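Side-chain contacts in NtrC family transcriptional regulator (Clostridium acetobutylicum ATCC 824, PDB 2Q5C), which probably regulates transcription as an ATP-binding activator of the NtrC family, this chain being its N-terminal piece with the propionate-catabolism-activator (PrpR_N) domain: residues 132-135 with 136-139; 153-156 with 157-160. One frame throughout, in Å; residues are numbered along the deposited sequence.

Contact 1. Residues 132-135 with 136-139; sequences TTLI and SKVK
V138 settles its CG2 against the carbonyl oxygen of L134, 3.3 Å from O, on the face of helix 131-140 that packs on strands 96-102 and 119-125. Its CG1 stands anti to the backbone N (chi1 174°), which leaves CG2 beside that N and facing back along the helix to the turn before. The same L134 O accepts the N-H of V138 at 3.0 Å, so methyl and amide of one residue both lie against one carbonyl oxygen. This is one of the i to i+4 bonds that hold the local turn; in another, T132 O accepts S136 N at 3.1 Å, and it also takes Q159 NE2 from outside. I135 packs on I100 of strand 96-102 and on V152 and A156 of helix 150-158. L134 and K137 run alongside each other, CD1 of the leucine 4.4 Å from CD of the lysine, and both reach F123. K139 lays CG 3.8 Å from I135 O, then bends at chi3 (105°), which carries NZ toward Q159; S136 OG points there too. The chemistry thus grades round the helix: V138 and L134 face the strands, I135 touches both strand 96-102 and helix 150-158, and a hydroxyl and an ammonium group reach Q159, just past that helix.

Contact 2. Residues 153-156 with 157-160; sequences TDEA and IKQG
Q159 NE2 serves two acceptors, E155 OE2 at 2.8 Å and the backbone oxygen of T132 on helix 131-140. The site is the C-terminal end of the helix in a beta-alpha-beta unit, between strands 145-148 and 162-165, and a Schellman motif closes it. The bond to E155 is nearly straight (167° at the hydrogen) and uses the anti lone pair of OE2, away from the other oxygen. Although that oxygen lies close to the amide plane of Q159, the carboxylate itself is turned 77° from this plane. E155 gets there by starting anti to its N and folding at chi2 (59°), which brings its end forward one turn. Its second oxygen, OE1, takes a hydrogen from a water at 2.6 Å, and the water in turn accepts from K158 NZ; the two charged groups, OE1 to NZ 4.5 Å, are bridged rather than paired directly. A lysine so near would probably favour the ionised carboxylate. On another side, I157 holds CG1 3.4 Å from T153 O, with CG1 beside its own backbone N. G160, with positive phi, is the C-prime residue: L161 N turns back to A156 O, and G160 N donates to I157 O at 2.9 Å.

How the contacts relate
Contacts 1 and 2 lie on successive helices of the same domain, their centres 10 Å apart, and they meet at Q159, the first residue to leave helical geometry after helix 150-158. K139 NZ lies 2.7 Å from Q159 O, and S136 OG 3.0 Å from Q159 OE1, both probable hydrogen bonds; with the NE2 bond to T132 O, Q159 ties to both halves of contact 1. Beside the polar links, I135 CG2 packs 3.4 Å from Q159 CD and, nearer the start of helix 131-140, T132 CG2 lies 3.5 Å from E155 OE2. The principle illustrated is that a residue just past a helix end can use both backbone and side chain to join an adjacent helix, here with Q159 O taken up by K139.

Contact 1. Residues 132-135 with 136-139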
loop_
_atom_site.group_PDB
_atom_site.type_symbol
_atom_site.label_atom_id
_atom_site.label_comp_id
_atom_site.label_asym_id
_atom_site.label_seq_id
_atom_site.Cartn_x
_atom_site.Cartn_y
_atom_site.Cartn_z
ATOM N N THR A 132 -16.366 -0.474 -2.164
ATOM C CA THR A 132 -17.302 -1.118 -3.097
ATOM C C THR A 132 -18.128 -0.056 -3.811
ATOM O O THR A 132 -18.343 -0.145 -5.027
ATOM C CB THR A 132 -18.211 -2.128 -2.402
ATOM O OG1 THR A 132 -18.864 -1.486 -1.301
ATOM C CG2 THR A 132 -17.389 -3.311 -1.890
ATOM N N THR A 133 -18.549 0.970 -3.084
ATOM C CA THR A 133 -19.367 2.046 -3.680
ATOM C C THR A 133 -18.555 2.849 -4.684
ATOM O O THR A 133 -19.035 3.224 -5.759
ATOM C CB THR A 133 -19.906 2.996 -2.581
ATOM O OG1 THR A 133 -20.702 2.237 -1.675
ATOM C CG2 THR A 133 -20.735 4.145 -3.173
ATOM N N LEU A 134 -17.311 3.143 -4.338
ATOM C CA LEU A 134 -16.450 3.866 -5.227
ATOM C C LEU A 134 -16.205 3.142 -6.542
ATOM O O LEU A 134 -16.169 3.782 -7.600
ATOM C CB LEU A 134 -15.138 4.151 -4.501
ATOM C CG LEU A 134 -14.320 5.236 -5.160
ATOM C CD1 LEU A 134 -15.139 6.536 -5.279
ATOM C CD2 LEU A 134 -13.066 5.472 -4.318
ATOM N N ILE A 135 -16.021 1.830 -6.493
ATOM C CA ILE A 135 -15.868 0.999 -7.704
ATOM C C ILE A 135 -17.143 1.076 -8.554
ATOM O O ILE A 135 -17.074 1.268 -9.770
ATOM C CB ILE A 135 -15.416 -0.458 -7.377
ATOM C CG1 ILE A 135 -13.963 -0.435 -6.831
ATOM C CG2 ILE A 135 -15.528 -1.393 -8.586
ATOM C CD1 ILE A 135 -12.943 0.220 -7.778
ATOM N N SER A 136 -18.301 0.990 -7.907
ATOM C CA SER A 136 -19.556 1.213 -8.650
ATOM C C SER A 136 -19.602 2.566 -9.307
ATOM O O SER A 136 -20.056 2.689 -10.453
ATOM C CB SER A 136 -20.756 1.054 -7.720
ATOM O OG SER A 136 -20.907 -0.312 -7.373
ATOM N N LYS A 137 -19.140 3.598 -8.619
ATOM C CA LYS A 137 -19.097 4.921 -9.209
ATOM C C LYS A 137 -18.245 4.922 -10.470
ATOM O O LYS A 137 -18.610 5.507 -11.473
ATOM C CB LYS A 137 -18.594 5.977 -8.205
ATOM C CG LYS A 137 -18.851 7.365 -8.678
ATOM C CD LYS A 137 -18.399 8.389 -7.656
ATOM C CE LYS A 137 -18.756 9.752 -8.118
ATOM N NZ LYS A 137 -18.363 10.772 -7.096
ATOM N N VAL A 138 -17.069 4.298 -10.422
ATOM C CA VAL A 138 -16.215 4.184 -11.602
ATOM C C VAL A 138 -16.972 3.650 -12.819
ATOM O O VAL A 138 -16.866 4.234 -13.906
ATOM C CB VAL A 138 -14.970 3.305 -11.293
ATOM C CG1 VAL A 138 -14.128 3.055 -12.562
ATOM C CG2 VAL A 138 -14.129 3.995 -10.202
ATOM N N LYS A 139 -17.742 2.574 -12.617
ATOM C CA LYS A 139 -18.488 1.934 -13.715
ATOM C C LYS A 139 -19.446 2.952 -14.288
ATOM O O LYS A 139 -19.597 3.048 -15.502
ATOM C CB LYS A 139 -19.316 0.737 -13.253
ATOM C CG LYS A 139 -18.545 -0.457 -12.846
ATOM C CD LYS A 139 -19.464 -1.570 -12.363
ATOM C CE LYS A 139 -19.592 -2.690 -13.388
ATOM N NZ LYS A 139 -19.968 -3.977 -12.706
#

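Contact 2. Residues 153-156 with 157-160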
loop_
_atom_site.group_PDB
_atom_site.type_symbol
_atom_site.label_atom_id
_atom_site.label_comp_id
_atom_site.label_asym_id
_atom_site.label_seq_id
_atom_site.Cartn_x
_atom_site.Cartn_y
_atom_site.Cartn_z
ATOM N N THR A 153 -7.972 -2.543 -6.336
ATOM C CA THR A 153 -7.943 -3.173 -7.661
ATOM C C THR A 153 -8.613 -4.517 -7.630
ATOM O O THR A 153 -9.237 -4.911 -8.634
ATOM C CB THR A 153 -6.525 -3.236 -8.287
ATOM O OG1 THR A 153 -5.652 -3.953 -7.409
ATOM C CG2 THR A 153 -5.983 -1.822 -8.500
ATOM N N ASP A 154 -8.521 -5.232 -6.506
ATOM C CA ASP A 154 -9.248 -6.501 -6.363
ATOM C C ASP A 154 -10.748 -6.279 -6.490
ATOM O O ASP A 154 -11.433 -7.063 -7.173
ATOM C CB ASP A 154 -8.923 -7.222 -5.054
ATOM C CG ASP A 154 -7.604 -7.962 -5.096
ATOM O OD1 ASP A 154 -7.074 -8.218 -6.197
ATOM O OD2 ASP A 154 -7.119 -8.336 -3.993
ATOM N N GLU A 155 -11.276 -5.223 -5.878
ATOM C CA GLU A 155 -12.705 -4.914 -6.007
ATOM C C GLU A 155 -13.066 -4.522 -7.456
ATOM O O GLU A 155 -14.152 -4.870 -7.964
ATOM C CB GLU A 155 -13.124 -3.814 -5.010
ATOM C CG GLU A 155 -14.644 -3.480 -4.991
ATOM C CD GLU A 155 -15.565 -4.656 -4.650
ATOM O OE1 GLU A 155 -15.130 -5.605 -3.961
ATOM O OE2 GLU A 155 -16.751 -4.591 -5.056
ATOM N N ALA A 156 -12.175 -3.785 -8.128
ATOM C CA ALA A 156 -12.363 -3.429 -9.539
ATOM C C ALA A 156 -12.567 -4.670 -10.367
ATOM O O ALA A 156 -13.519 -4.748 -11.175
ATOM C CB ALA A 156 -11.134 -2.641 -10.070
ATOM N N ILE A 157 -11.676 -5.629 -10.199
ATOM C CA ILE A 157 -11.709 -6.865 -10.964
ATOM C C ILE A 157 -12.979 -7.668 -10.611
ATOM O O ILE A 157 -13.644 -8.218 -11.501
ATOM C CB ILE A 157 -10.405 -7.663 -10.765
ATOM C CG1 ILE A 157 -9.243 -6.899 -11.414
ATOM C CG2 ILE A 157 -10.526 -9.074 -11.385
ATOM C CD1 ILE A 157 -7.848 -7.302 -10.873
ATOM N N LYS A 158 -13.366 -7.657 -9.343
ATOM C CA LYS A 158 -14.607 -8.338 -8.930
ATOM C C LYS A 158 -15.823 -7.756 -9.659
ATOM O O LYS A 158 -16.750 -8.508 -10.031
ATOM C CB LYS A 158 -14.799 -8.238 -7.419
ATOM C CG LYS A 158 -16.036 -8.991 -6.894
ATOM C CD LYS A 158 -16.167 -8.859 -5.375
ATOM C CE LYS A 158 -17.429 -9.555 -4.882
ATOM N NZ LYS A 158 -17.716 -9.201 -3.466
ATOM N N GLN A 159 -15.836 -6.440 -9.858
ATOM C CA GLN A 159 -16.933 -5.769 -10.550
ATOM C C GLN A 159 -16.722 -5.733 -12.089
ATOM O O GLN A 159 -17.428 -5.012 -12.797
ATOM C CB GLN A 159 -17.228 -4.380 -9.941
ATOM C CG GLN A 159 -17.692 -4.394 -8.436
ATOM C CD GLN A 159 -18.358 -3.082 -7.919
ATOM O OE1 GLN A 159 -19.100 -2.390 -8.644
ATOM N NE2 GLN A 159 -18.100 -2.748 -6.635
ATOM N N GLY A 160 -15.766 -6.518 -12.577
ATOM C CA GLY A 160 -15.556 -6.731 -14.019
ATOM C C GLY A 160 -14.735 -5.683 -14.733
ATOM O O GLY A 160 -14.778 -5.569 -15.969
HETATM O O HOH W 1 -16.645 -7.115 -2.400
#